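Local coordinates for LP1413 - SCCmec type IV-encoded DNA binding protein (Staphylococcus aureus, PDB 6BTC) that binds single-stranded DNA and is encoded by staphylococcal cassette chromosome elements of type IV, at residues N13-K18 against F28-L33; P64-G69 against Q78-N83. All coordinates share one frame; numbering follows the deposited sequence.

How the contacts relate
Contact 1 (13-18 with 28-33) lies near the middle of the molecule, its centre about 4 Å from that of the chain, whereas contact 2 (64-69 with 78-83) is about 12 Å away and has several exposed residues. Their chemistry follows their place. Helix packs on helix in contact 1 through side chains with no hydrogen bond across it; in contact 2 three backbone hydrogen bonds zip two antiparallel strands together, with side chains on both faces. The centres are about 14 Å apart, yet Phe28 CZ lies 3.7 Å from Phe65 CD1, so strand 27-28, just before helix 30-34, touches the hairpin on its Phe65 and Lys79 face.

Contact 1 (N13-K18 against F28-L33); sequences NFIIAK and FTYGEL
Ile15 lays its CD1 methyl beside the Tyr30 ring and against Leu33, filling the join between the two helical segments. CD1 lies 3.8 Å from Tyr30 CE1 and 4.0 Å from Leu33 CB, while CG1 and CG2 of the same isoleucine also come close to the ring, on its CD1-CE1 side. The Ile15 and Tyr30 side chains cross at about a right angle. A second torsion of -73° swings CD1 of Ile15 to where it can touch both partners. One turn further along, Lys18 CG meets Leu33 CD2 at 3.9 Å, so Leu33 has an apolar neighbour at its base and another at its tip. Phe14 approaches differently: its CE2 edge lies 3.4 Å from Leu33 O, with the oxygen near the ring plane, an approach that probably suits the slightly positive rim hydrogens. One face of this ring carries Lys18 CB, offset toward the rim. The second helix starts with a capping box: Glu32 N donates to Thr29 OG1 at 3.2 Å (157°), and Thr29 N returns a bond to Glu32 OE1 at 3.2 Å, met from above the carboxylate plane. The other carboxylate oxygen, OE2, makes a salt bridge with Lys71, so Glu32 also ties the start of this helix to strand 65-71. Helix 43-59 completes the packing, with Phe53 on Ile15 and Val49 on Tyr30. Three helices converging on a small apolar core, together with a three-stranded antiparallel sheet in the order 1-3-2, are characteristic of the winged-helix fold.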
loop_
_atom_site.group_PDB
_atom_site.type_symbol
_atom_site.label_atom_id
_atom_site.label_comp_id
_atom_site.label_asym_id
_atom_site.label_seq_id
_atom_site.Cartn_x
_atom_site.Cartn_y
_atom_site.Cartn_z
ATOM N N ASN A 13 -6.790 3.934 -4.188
ATOM C CA ASN A 13 -6.779 3.224 -5.464
ATOM C C ASN A 13 -5.387 3.240 -6.088
ATOM O O ASN A 13 -4.966 2.259 -6.713
ATOM C CB ASN A 13 -7.790 3.833 -6.435
ATOM C CG ASN A 13 -9.227 3.764 -5.927
ATOM O OD1 ASN A 13 -9.597 2.874 -5.165
ATOM N ND2 ASN A 13 -10.047 4.714 -6.370
ATOM N N PHE A 14 -4.656 4.345 -5.923
ATOM C CA PHE A 14 -3.318 4.444 -6.500
ATOM C C PHE A 14 -2.339 3.556 -5.750
ATOM O O PHE A 14 -1.535 2.848 -6.363
ATOM C CB PHE A 14 -2.818 5.896 -6.475
ATOM C CG PHE A 14 -1.334 6.023 -6.730
ATOM C CD1 PHE A 14 -0.824 5.902 -8.013
ATOM C CD2 PHE A 14 -0.455 6.238 -5.691
ATOM C CE1 PHE A 14 0.543 6.000 -8.246
ATOM C CE2 PHE A 14 0.916 6.337 -5.921
ATOM C CZ PHE A 14 1.407 6.220 -7.203
ATOM N N ILE A 15 -2.356 3.627 -4.420
ATOM C CA ILE A 15 -1.430 2.840 -3.618
ATOM C C ILE A 15 -1.597 1.361 -3.928
ATOM O O ILE A 15 -0.614 0.630 -4.086
ATOM C CB ILE A 15 -1.649 3.137 -2.125
ATOM C CG1 ILE A 15 -1.299 4.591 -1.807
ATOM C CG2 ILE A 15 -0.840 2.176 -1.247
ATOM C CD1 ILE A 15 0.182 4.913 -1.811
ATOM N N ILE A 16 -2.845 0.903 -4.034
ATOM C CA ILE A 16 -3.122 -0.500 -4.320
ATOM C C ILE A 16 -2.490 -0.893 -5.648
ATOM O O ILE A 16 -1.730 -1.862 -5.733
ATOM C CB ILE A 16 -4.643 -0.754 -4.331
ATOM C CG1 ILE A 16 -5.248 -0.539 -2.941
ATOM C CG2 ILE A 16 -4.965 -2.148 -4.852
ATOM C CD1 ILE A 16 -4.675 -1.436 -1.850
ATOM N N ALA A 17 -2.827 -0.158 -6.706
ATOM C CA ALA A 17 -2.292 -0.450 -8.030
ATOM C C ALA A 17 -0.769 -0.419 -8.017
ATOM O O ALA A 17 -0.112 -1.332 -8.527
ATOM C CB ALA A 17 -2.849 0.555 -9.035
ATOM N N LYS A 18 -0.191 0.610 -7.398
ATOM C CA LYS A 18 1.260 0.727 -7.351
ATOM C C LYS A 18 1.897 -0.444 -6.599
ATOM O O LYS A 18 2.997 -0.878 -6.951
ATOM C CB LYS A 18 1.645 2.063 -6.712
ATOM C CG LYS A 18 3.083 2.502 -6.939
ATOM C CD LYS A 18 3.357 2.918 -8.392
ATOM C CE LYS A 18 4.842 3.289 -8.589
ATOM N NZ LYS A 18 5.206 3.619 -10.006
ATOM N N PHE A 28 9.295 -2.732 -0.173
ATOM C CA PHE A 28 8.762 -1.377 -0.198
ATOM C C PHE A 28 7.989 -1.098 1.086
ATOM O O PHE A 28 7.535 -2.018 1.780
ATOM C CB PHE A 28 7.861 -1.159 -1.412
ATOM C CG PHE A 28 6.632 -2.029 -1.416
ATOM C CD1 PHE A 28 6.682 -3.309 -1.935
ATOM C CD2 PHE A 28 5.434 -1.567 -0.896
ATOM C CE1 PHE A 28 5.565 -4.121 -1.944
ATOM C CE2 PHE A 28 4.311 -2.373 -0.894
ATOM C CZ PHE A 28 4.374 -3.652 -1.419
ATOM N N THR A 29 7.860 0.190 1.392
ATOM C CA THR A 29 7.001 0.702 2.454
ATOM C C THR A 29 5.862 1.524 1.865
ATOM O O THR A 29 5.869 1.917 0.690
ATOM C CB THR A 29 7.770 1.591 3.429
ATOM O OG1 THR A 29 8.087 2.834 2.785
ATOM C CG2 THR A 29 9.036 0.918 3.903
ATOM N N TYR A 30 4.873 1.797 2.714
ATOM C CA TYR A 30 3.761 2.644 2.299
ATOM C C TYR A 30 4.250 4.028 1.879
ATOM O O TYR A 30 3.794 4.575 0.867
ATOM C CB TYR A 30 2.742 2.766 3.431
ATOM C CG TYR A 30 1.722 3.845 3.181
ATOM C CD1 TYR A 30 0.734 3.669 2.228
ATOM C CD2 TYR A 30 1.761 5.047 3.878
ATOM C CE1 TYR A 30 -0.200 4.644 1.981
ATOM C CE2 TYR A 30 0.828 6.038 3.640
ATOM C CZ TYR A 30 -0.147 5.830 2.690
ATOM O OH TYR A 30 -1.078 6.798 2.436
ATOM N N GLY A 31 5.165 4.617 2.655
ATOM C CA GLY A 31 5.635 5.956 2.358
ATOM C C GLY A 31 6.391 6.049 1.049
ATOM O O GLY A 31 6.341 7.076 0.371
ATOM N N GLU A 32 7.104 4.985 0.669
ATOM C CA GLU A 32 7.780 4.990 -0.622
ATOM C C GLU A 32 6.776 5.039 -1.762
ATOM O O GLU A 32 6.979 5.759 -2.746
ATOM C CB GLU A 32 8.687 3.771 -0.741
ATOM C CG GLU A 32 9.913 3.879 0.150
ATOM C CD GLU A 32 10.698 2.592 0.236
ATOM O OE1 GLU A 32 10.240 1.566 -0.324
ATOM O OE2 GLU A 32 11.776 2.614 0.865
ATOM N N LEU A 33 5.670 4.303 -1.637
ATOM C CA LEU A 33 4.646 4.347 -2.673
ATOM C C LEU A 33 3.893 5.663 -2.637
ATOM O O LEU A 33 3.515 6.200 -3.683
ATOM C CB LEU A 33 3.669 3.187 -2.504
ATOM C CG LEU A 33 4.236 1.769 -2.469
ATOM C CD1 LEU A 33 3.101 0.778 -2.332
ATOM C CD2 LEU A 33 5.039 1.490 -3.715
#

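Contact 2 (P64-G69 against Q78-N83); sequences PFKIVG and QKIGIN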
loop_
_atom_site.group_PDB
_atom_site.type_symbol
_atom_site.label_atom_id
_atom_site.label_comp_id
_atom_site.label_asym_id
_atom_site.label_seq_id
_atom_site.Cartn_x
_atom_site.Cartn_y
_atom_site.Cartn_z
ATOM N N PRO A 64 -0.311 -11.026 -3.239
ATOM C CA PRO A 64 1.092 -11.383 -3.484
ATOM C C PRO A 64 2.064 -10.494 -2.713
ATOM O O PRO A 64 2.966 -9.881 -3.292
ATOM C CB PRO A 64 1.215 -11.186 -4.995
ATOM C CG PRO A 64 0.315 -10.040 -5.277
ATOM C CD PRO A 64 -0.852 -10.184 -4.323
ATOM N N PHE A 65 1.887 -10.441 -1.396
ATOM C CA PHE A 65 2.712 -9.612 -0.531
ATOM C C PHE A 65 2.928 -10.335 0.784
ATOM O O PHE A 65 2.098 -11.131 1.207
ATOM C CB PHE A 65 2.074 -8.243 -0.222
ATOM C CG PHE A 65 1.617 -7.482 -1.435
ATOM C CD1 PHE A 65 2.514 -6.788 -2.212
ATOM C CD2 PHE A 65 0.282 -7.427 -1.764
ATOM C CE1 PHE A 65 2.088 -6.059 -3.328
ATOM C CE2 PHE A 65 -0.153 -6.705 -2.870
ATOM C CZ PHE A 65 0.762 -6.019 -3.653
ATOM N N LYS A 66 4.038 -10.031 1.441
ATOM C CA LYS A 66 4.225 -10.437 2.818
ATOM C C LYS A 66 5.070 -9.391 3.525
ATOM O O LYS A 66 5.732 -8.561 2.894
ATOM C CB LYS A 66 4.876 -11.819 2.910
ATOM C CG LYS A 66 6.324 -11.863 2.496
ATOM C CD LYS A 66 6.820 -13.303 2.403
ATOM C CE LYS A 66 8.282 -13.380 1.956
ATOM N NZ LYS A 66 8.730 -14.801 1.758
ATOM N N ILE A 67 5.039 -9.446 4.849
ATOM C CA ILE A 67 5.825 -8.561 5.695
ATOM C C ILE A 67 7.159 -9.233 5.969
ATOM O O ILE A 67 7.201 -10.420 6.317
ATOM C CB ILE A 67 5.078 -8.263 7.009
ATOM C CG1 ILE A 67 3.733 -7.601 6.716
ATOM C CG2 ILE A 67 5.919 -7.387 7.922
ATOM C CD1 ILE A 67 2.861 -7.420 7.946
ATOM N N VAL A 68 8.252 -8.481 5.828
ATOM C CA VAL A 68 9.592 -9.046 5.952
ATOM C C VAL A 68 10.416 -8.392 7.045
ATOM O O VAL A 68 11.483 -8.921 7.391
ATOM C CB VAL A 68 10.363 -8.988 4.611
ATOM C CG1 VAL A 68 9.721 -9.906 3.605
ATOM C CG2 VAL A 68 10.419 -7.580 4.065
ATOM N N GLY A 69 9.963 -7.288 7.611
ATOM C CA GLY A 69 10.744 -6.555 8.595
ATOM C C GLY A 69 10.227 -5.132 8.720
ATOM O O GLY A 69 9.050 -4.865 8.489
ATOM N N GLN A 78 7.187 -7.029 0.961
ATOM C CA GLN A 78 7.845 -7.606 -0.197
ATOM C C GLN A 78 6.791 -8.171 -1.125
ATOM O O GLN A 78 5.893 -8.894 -0.679
ATOM C CB GLN A 78 8.830 -8.709 0.202
ATOM C CG GLN A 78 9.503 -9.367 -0.994
ATOM C CD GLN A 78 10.567 -10.358 -0.583
ATOM O OE1 GLN A 78 10.364 -11.186 0.304
ATOM N NE2 GLN A 78 11.719 -10.267 -1.218
ATOM N N LYS A 79 6.868 -7.786 -2.396
ATOM C CA LYS A 79 6.102 -8.436 -3.446
ATOM C C LYS A 79 6.671 -9.833 -3.695
ATOM O O LYS A 79 7.879 -9.998 -3.887
ATOM C CB LYS A 79 6.162 -7.594 -4.712
ATOM C CG LYS A 79 5.466 -8.166 -5.925
ATOM C CD LYS A 79 3.987 -7.876 -5.912
ATOM C CE LYS A 79 3.304 -8.554 -7.066
ATOM N NZ LYS A 79 3.766 -8.020 -8.368
ATOM N N ILE A 80 5.806 -10.843 -3.678
ATOM C CA ILE A 80 6.235 -12.224 -3.832
ATOM C C ILE A 80 5.568 -12.800 -5.066
ATOM O O ILE A 80 4.675 -12.203 -5.664
ATOM C CB ILE A 80 5.933 -13.089 -2.593
ATOM C CG1 ILE A 80 4.423 -13.226 -2.378
ATOM C CG2 ILE A 80 6.584 -12.478 -1.359
ATOM C CD1 ILE A 80 4.053 -14.228 -1.296
ATOM N N GLY A 81 6.000 -13.994 -5.423
ATOM C CA GLY A 81 5.603 -14.566 -6.681
ATOM C C GLY A 81 4.191 -15.107 -6.653
ATOM O O GLY A 81 3.708 -15.644 -5.653
ATOM N N ILE A 82 3.556 -15.002 -7.813
ATOM C CA ILE A 82 2.125 -15.210 -7.950
ATOM C C ILE A 82 1.763 -16.576 -8.541
ATOM O O ILE A 82 0.650 -17.070 -8.293
ATOM C CB ILE A 82 1.554 -14.053 -8.806
ATOM C CG1 ILE A 82 2.115 -14.076 -10.226
ATOM C CG2 ILE A 82 1.958 -12.705 -8.187
ATOM C CD1 ILE A 82 1.579 -12.960 -11.142
ATOM N N ASN A 83 2.689 -17.224 -9.251
ATOM C CA ASN A 83 2.374 -18.292 -10.198
ATOM C C ASN A 83 3.307 -19.482 -9.968
ATOM O O ASN A 83 4.221 -19.736 -10.760
ATOM C CB ASN A 83 2.501 -17.746 -11.621
ATOM C CG ASN A 83 1.836 -18.617 -12.647
ATOM O OD1 ASN A 83 1.188 -19.607 -12.307
ATOM N ND2 ASN A 83 1.987 -18.254 -13.922
#
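Lys79 leans across Pro64: its CB and CG pass the Pro64 carbonyl oxygen. A chi2 of 83° turns CD toward that oxygen and the Phe65 ring, 3.5 Å from Pro64 O and 3.7 Å from Phe65 CE1. CE then rests 3.8 Å from Pro64 CG. A second bend, at chi4 (-64°), places NZ, which hydrogen-bonds to the carbonyl oxygens of Phe20 and Gln22, two acceptors that would stabilise its charge at the end of helix 6-21. The backbones are antiparallel. Lys66 and Gln78 form a hydrogen-bonded pair, Gln78 N to Lys66 O at 2.9 Å and Lys66 N to Gln78 O at 3.0 Å. Ile80 N extends the ladder past the strand end, donating to Pro64 O at 3.0 Å from above the carbonyl plane. On the face of Lys66 and Gln78 their side chains lie side by side, pointing the same way, and Ile80 CG2 meets Lys66 CE at 3.8 Å. Strand 74-79 is central in the sheet, between 65-71 and 27-28, with Lys79 bonded through its backbone to Gly25 and Ser26 beside strand 27-28. The Phe65 and Lys79 face turns to helix 6-21, where Phe20 meets the Phe65 ring edge-to-face.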